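Long-range contact in CRISPR-associated endonuclease Cas12b (PDB 5U31), which cleaves invading DNA as an RNA-guided endonuclease, most active with divalent metal ions, in a bacterial CRISPR immune system: residues Y243-E254 with V364-A375. The protein carries 3 engineered substitutions. Sequence-based numbering, arbitrary orientation.
Sequences YAKLVEQKNRFE and VYNSILRKLNHA. With nucleotides of chain B.
L372 inserts between Y243, L246, V247 and K250 as a knob into a hole, and K250 is in turn received by Y365, I368, L369 and L372. This reciprocal knobs-into-holes packing joins two antiparallel helices of the REC1 (Helical-1) domain, 216-257 and 358-374, whose short segments run at 152° with their axes 9.9 Å apart at closest approach. Packing is tightest around the branched end of L372. Its CG lies anti to the backbone N (chi1 -171°), which carries the two methyls into the groove: CD1 rests 3.7 Å from L246 CB and also meets CE1 of the Y243 ring, while CD2 lies against K250 CD. L246 and L372 lie alongside each other, pointing opposite ways, and L246 CD1 reaches A375 CB, which also sits at the edge of the Y243 ring, 3.6 Å from CD1 of Y243. Further along, I368 CG2 lies against CA and CB of K250, and F253 CE1 approaches Y365 CB to 3.4 Å. The same ring meets V364 CG1 through CZ.

The side carrying Q249 and K371 is looser. Q249, exposed, meets I368 CD1 through OE1, at 3.8 Å. K371 turns from the helix pair toward the RNA, its CD 3.4 Å from OP1 of guanosine 101 of chain B, and A375 packs on a phosphate of the RNA, so the C-terminal end of 364-375 joins the interhelical seam to the nucleic acid. The other flank is a polar margin of the packed part: K250 runs extended until it bends at chi4 (57°), bringing NZ into a salt bridge with E254 OE2 and to 3.0 Å from Y365 OH. The hydroxyl of Y365 gives one weak hydrogen bond across the helices, OH to E254 OE2 at 3.5 Å.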
loop_
_atom_site.group_PDB
_atom_site.type_symbol
_atom_site.label_atom_id
_atom_site.label_comp_id
_atom_site.label_asym_id
_atom_site.label_seq_id
_atom_site.Cartn_x
_atom_site.Cartn_y
_atom_site.Cartn_z
ATOM N N TYR A 243 -18.884 10.569 6.237
ATOM C CA TYR A 243 -19.364 10.625 7.615
ATOM C C TYR A 243 -20.876 10.465 7.682
ATOM O O TYR A 243 -21.401 9.944 8.672
ATOM C CB TYR A 243 -18.946 11.937 8.278
ATOM C CG TYR A 243 -19.318 12.029 9.741
ATOM C CD1 TYR A 243 -18.448 11.586 10.729
ATOM C CD2 TYR A 243 -20.538 12.567 10.137
ATOM C CE1 TYR A 243 -18.788 11.667 12.072
ATOM C CE2 TYR A 243 -20.886 12.654 11.477
ATOM C CZ TYR A 243 -20.008 12.203 12.437
ATOM O OH TYR A 243 -20.356 12.291 13.764
ATOM N N ALA A 244 -21.589 10.920 6.649
ATOM C CA ALA A 244 -23.030 10.713 6.596
ATOM C C ALA A 244 -23.365 9.241 6.399
ATOM O O ALA A 244 -24.288 8.719 7.035
ATOM C CB ALA A 244 -23.637 11.555 5.477
ATOM N N LYS A 245 -22.625 8.555 5.527
ATOM C CA LYS A 245 -22.861 7.133 5.318
ATOM C C LYS A 245 -22.508 6.302 6.544
ATOM O O LYS A 245 -23.012 5.184 6.686
ATOM C CB LYS A 245 -22.077 6.650 4.096
ATOM C CG LYS A 245 -22.557 7.276 2.791
ATOM C CD LYS A 245 -21.491 7.219 1.704
ATOM C CE LYS A 245 -21.858 8.102 0.511
ATOM N NZ LYS A 245 -20.712 8.287 -0.427
ATOM N N LEU A 246 -21.659 6.821 7.434
ATOM C CA LEU A 246 -21.376 6.114 8.679
ATOM C C LEU A 246 -22.568 6.178 9.623
ATOM O O LEU A 246 -22.984 5.157 10.184
ATOM C CB LEU A 246 -20.137 6.701 9.347
ATOM C CG LEU A 246 -18.827 5.953 9.130
ATOM C CD1 LEU A 246 -17.718 6.639 9.900
ATOM C CD2 LEU A 246 -18.973 4.508 9.557
ATOM N N VAL A 247 -23.126 7.378 9.814
ATOM C CA VAL A 247 -24.306 7.526 10.659
ATOM C C VAL A 247 -25.453 6.685 10.121
ATOM O O VAL A 247 -26.193 6.055 10.884
ATOM C CB VAL A 247 -24.698 9.008 10.773
ATOM C CG1 VAL A 247 -25.869 9.173 11.717
ATOM C CG2 VAL A 247 -23.516 9.819 11.253
ATOM N N GLU A 248 -25.614 6.653 8.796
ATOM C CA GLU A 248 -26.619 5.774 8.210
ATOM C C GLU A 248 -26.269 4.310 8.441
ATOM O O GLU A 248 -27.156 3.494 8.708
ATOM C CB GLU A 248 -26.777 6.066 6.718
ATOM C CG GLU A 248 -27.438 7.406 6.431
ATOM C CD GLU A 248 -27.824 7.576 4.973
ATOM O OE1 GLU A 248 -27.707 6.601 4.198
ATOM O OE2 GLU A 248 -28.245 8.692 4.602
ATOM N N GLN A 249 -24.982 3.958 8.352
ATOM C CA GLN A 249 -24.586 2.579 8.618
ATOM C C GLN A 249 -24.939 2.174 10.040
ATOM O O GLN A 249 -25.433 1.065 10.273
ATOM C CB GLN A 249 -23.090 2.393 8.372
ATOM C CG GLN A 249 -22.731 2.003 6.951
ATOM C CD GLN A 249 -21.253 1.696 6.789
ATOM O OE1 GLN A 249 -20.647 1.031 7.633
ATOM N NE2 GLN A 249 -20.663 2.188 5.704
ATOM N N LYS A 250 -24.704 3.065 11.005
ATOM C CA LYS A 250 -24.964 2.732 12.401
ATOM C C LYS A 250 -26.447 2.459 12.638
ATOM O O LYS A 250 -26.813 1.448 13.248
ATOM C CB LYS A 250 -24.456 3.862 13.301
ATOM C CG LYS A 250 -25.024 3.864 14.710
ATOM C CD LYS A 250 -24.485 5.046 15.507
ATOM C CE LYS A 250 -25.244 5.243 16.812
ATOM N NZ LYS A 250 -25.227 4.025 17.664
ATOM N N ASN A 251 -27.321 3.337 12.138
ATOM C CA ASN A 251 -28.752 3.203 12.404
ATOM C C ASN A 251 -29.393 2.107 11.555
ATOM O O ASN A 251 -30.270 1.384 12.040
ATOM C CB ASN A 251 -29.451 4.545 12.182
ATOM C CG ASN A 251 -28.924 5.637 13.106
ATOM O OD1 ASN A 251 -28.591 5.376 14.265
ATOM N ND2 ASN A 251 -28.841 6.865 12.595
ATOM N N ARG A 252 -28.970 1.961 10.295
ATOM C CA ARG A 252 -29.472 0.883 9.446
ATOM C C ARG A 252 -28.944 -0.488 9.849
ATOM O O ARG A 252 -29.278 -1.475 9.184
ATOM C CB ARG A 252 -29.117 1.141 7.977
ATOM C CG ARG A 252 -30.159 1.918 7.166
ATOM C CD ARG A 252 -30.595 1.125 5.927
ATOM N NE ARG A 252 -30.962 1.978 4.793
ATOM C CZ ARG A 252 -31.398 1.523 3.618
ATOM N NH1 ARG A 252 -31.531 0.219 3.412
ATOM N NH2 ARG A 252 -31.705 2.373 2.646
ATOM N N PHE A 253 -28.129 -0.578 10.897
ATOM C CA PHE A 253 -27.551 -1.845 11.326
ATOM C C PHE A 253 -28.278 -2.453 12.513
ATOM O O PHE A 253 -28.542 -3.660 12.517
ATOM C CB PHE A 253 -26.069 -1.662 11.677
ATOM C CG PHE A 253 -25.330 -2.955 11.890
ATOM C CD1 PHE A 253 -25.089 -3.431 13.169
ATOM C CD2 PHE A 253 -24.873 -3.697 10.811
ATOM C CE1 PHE A 253 -24.410 -4.624 13.367
ATOM C CE2 PHE A 253 -24.193 -4.890 11.003
ATOM C CZ PHE A 253 -23.961 -5.352 12.282
ATOM N N GLU A 254 -28.614 -1.640 13.518
ATOM C CA GLU A 254 -29.255 -2.166 14.719
ATOM C C GLU A 254 -30.622 -2.759 14.401
ATOM O O GLU A 254 -30.988 -3.819 14.922
ATOM C CB GLU A 254 -29.391 -1.061 15.764
ATOM C CG GLU A 254 -28.305 -0.003 15.706
ATOM C CD GLU A 254 -28.840 1.384 16.011
ATOM O OE1 GLU A 254 -30.067 1.586 15.886
ATOM O OE2 GLU A 254 -28.041 2.272 16.377
ATOM N N VAL A 364 -19.175 -6.183 14.618
ATOM C CA VAL A 364 -19.238 -5.268 13.482
ATOM C C VAL A 364 -19.904 -3.961 13.892
ATOM O O VAL A 364 -19.491 -2.873 13.467
ATOM C CB VAL A 364 -19.968 -5.933 12.301
ATOM C CG1 VAL A 364 -20.233 -4.919 11.196
ATOM C CG2 VAL A 364 -19.157 -7.107 11.771
ATOM N N TYR A 365 -20.945 -4.044 14.724
ATOM C CA TYR A 365 -21.576 -2.834 15.240
ATOM C C TYR A 365 -20.599 -2.024 16.081
ATOM O O TYR A 365 -20.574 -0.790 16.004
ATOM C CB TYR A 365 -22.820 -3.200 16.051
ATOM C CG TYR A 365 -23.533 -2.025 16.687
ATOM C CD1 TYR A 365 -24.168 -1.063 15.910
ATOM C CD2 TYR A 365 -23.589 -1.892 18.066
ATOM C CE1 TYR A 365 -24.827 0.007 16.494
ATOM C CE2 TYR A 365 -24.244 -0.830 18.658
ATOM C CZ TYR A 365 -24.861 0.116 17.871
ATOM O OH TYR A 365 -25.510 1.171 18.476
ATOM N N ASN A 366 -19.777 -2.703 16.885
ATOM C CA ASN A 366 -18.794 -1.995 17.696
ATOM C C ASN A 366 -17.741 -1.322 16.822
ATOM O O ASN A 366 -17.312 -0.200 17.114
ATOM C CB ASN A 366 -18.140 -2.953 18.692
ATOM C CG ASN A 366 -19.042 -3.276 19.868
ATOM O OD1 ASN A 366 -19.857 -2.456 20.285
ATOM N ND2 ASN A 366 -18.896 -4.476 20.412
ATOM N N SER A 367 -17.311 -1.989 15.748
ATOM C CA SER A 367 -16.354 -1.363 14.842
ATOM C C SER A 367 -16.940 -0.104 14.218
ATOM O O SER A 367 -16.246 0.910 14.072
ATOM C CB SER A 367 -15.922 -2.353 13.759
ATOM O OG SER A 367 -17.020 -2.743 12.958
ATOM N N ILE A 368 -18.224 -0.144 13.861
ATOM C CA ILE A 368 -18.883 1.048 13.343
ATOM C C ILE A 368 -18.951 2.129 14.415
ATOM O O ILE A 368 -18.781 3.318 14.124
ATOM C CB ILE A 368 -20.277 0.683 12.800
ATOM C CG1 ILE A 368 -20.139 -0.300 11.636
ATOM C CG2 ILE A 368 -21.040 1.927 12.382
ATOM C CD1 ILE A 368 -21.446 -0.674 10.990
ATOM N N LEU A 369 -19.175 1.734 15.672
ATOM C CA LEU A 369 -19.225 2.708 16.760
ATOM C C LEU A 369 -17.882 3.398 16.954
ATOM O O LEU A 369 -17.824 4.625 17.105
ATOM C CB LEU A 369 -19.661 2.027 18.057
ATOM C CG LEU A 369 -21.123 1.599 18.175
ATOM C CD1 LEU A 369 -21.386 1.002 19.546
ATOM C CD2 LEU A 369 -22.059 2.768 17.909
ATOM N N ARG A 370 -16.793 2.628 16.955
ATOM C CA ARG A 370 -15.474 3.204 17.199
ATOM C C ARG A 370 -15.031 4.091 16.038
ATOM O O ARG A 370 -14.537 5.205 16.251
ATOM C CB ARG A 370 -14.455 2.092 17.456
ATOM C CG ARG A 370 -13.010 2.573 17.467
ATOM C CD ARG A 370 -12.150 1.756 18.410
ATOM N NE ARG A 370 -10.859 2.394 18.655
ATOM C CZ ARG A 370 -10.099 2.144 19.716
ATOM N NH1 ARG A 370 -8.935 2.765 19.869
ATOM N NH2 ARG A 370 -10.511 1.276 20.632
ATOM N N LYS A 371 -15.196 3.615 14.799
ATOM C CA LYS A 371 -14.776 4.409 13.648
ATOM C C LYS A 371 -15.590 5.686 13.526
ATOM O O LYS A 371 -15.106 6.681 12.978
ATOM C CB LYS A 371 -14.879 3.577 12.370
ATOM C CG LYS A 371 -13.919 2.395 12.368
ATOM C CD LYS A 371 -14.133 1.482 11.176
ATOM C CE LYS A 371 -13.217 0.268 11.244
ATOM N NZ LYS A 371 -13.495 -0.688 10.138
ATOM N N LEU A 372 -16.819 5.679 14.041
ATOM C CA LEU A 372 -17.639 6.882 14.023
ATOM C C LEU A 372 -17.153 7.894 15.053
ATOM O O LEU A 372 -17.187 9.107 14.806
ATOM C CB LEU A 372 -19.096 6.511 14.278
ATOM C CG LEU A 372 -20.106 7.632 14.077
ATOM C CD1 LEU A 372 -19.972 8.194 12.674
ATOM C CD2 LEU A 372 -21.508 7.113 14.325
ATOM N N ASN A 373 -16.698 7.419 16.214
ATOM C CA ASN A 373 -16.204 8.331 17.239
ATOM C C ASN A 373 -14.915 9.019 16.819
ATOM O O ASN A 373 -14.580 10.074 17.366
ATOM C CB ASN A 373 -15.997 7.581 18.554
ATOM C CG ASN A 373 -17.292 7.034 19.116
ATOM O OD1 ASN A 373 -18.369 7.575 18.863
ATOM N ND2 ASN A 373 -17.194 5.956 19.883
ATOM N N HIS A 374 -14.189 8.452 15.862
ATOM C CA HIS A 374 -12.959 9.051 15.378
ATOM C C HIS A 374 -13.105 9.683 14.003
ATOM O O HIS A 374 -12.217 10.437 13.590
ATOM C CB HIS A 374 -11.841 8.000 15.350
ATOM C CG HIS A 374 -11.482 7.473 16.704
ATOM N ND1 HIS A 374 -10.655 6.386 16.887
ATOM C CD2 HIS A 374 -11.837 7.888 17.944
ATOM C CE1 HIS A 374 -10.517 6.152 18.180
ATOM N NE2 HIS A 374 -11.223 7.050 18.842
ATOM N N ALA A 375 -14.201 9.414 13.300
ATOM C CA ALA A 375 -14.365 9.927 11.949
ATOM C C ALA A 375 -14.401 11.450 11.951
ATOM O O ALA A 375 -15.036 12.078 12.802
ATOM C CB ALA A 375 -15.641 9.366 11.320
ATOM P P G B 101 -10.132 3.589 9.519
ATOM O OP1 G B 101 -11.408 2.891 9.823
ATOM O OP2 G B 101 -9.499 4.430 10.569
ATOM O "O5'" G B 101 -9.087 2.492 9.025
ATOM C "C5'" G B 101 -9.438 1.593 7.984
ATOM C "C4'" G B 101 -8.248 0.813 7.496
ATOM O "O4'" G B 101 -7.324 1.691 6.803
ATOM C "C3'" G B 101 -7.394 0.170 8.569
ATOM O "O3'" G B 101 -7.948 -1.023 9.082
ATOM C "C2'" G B 101 -6.070 -0.020 7.853
ATOM O "O2'" G B 101 -6.147 -1.110 6.947
ATOM C "C1'" G B 101 -5.997 1.273 7.048
ATOM N N9 G B 101 -5.317 2.332 7.811
ATOM C C8 G B 101 -5.909 3.348 8.522
ATOM N N7 G B 101 -5.045 4.133 9.104
ATOM C C5 G B 101 -3.810 3.597 8.759
ATOM C C6 G B 101 -2.500 4.018 9.096
ATOM O O6 G B 101 -2.158 4.982 9.790
ATOM N N1 G B 101 -1.537 3.186 8.530
ATOM C C2 G B 101 -1.793 2.091 7.740
ATOM N N2 G B 101 -0.724 1.415 7.287
ATOM N N3 G B 101 -3.013 1.687 7.421
ATOM C C4 G B 101 -3.962 2.481 7.962
#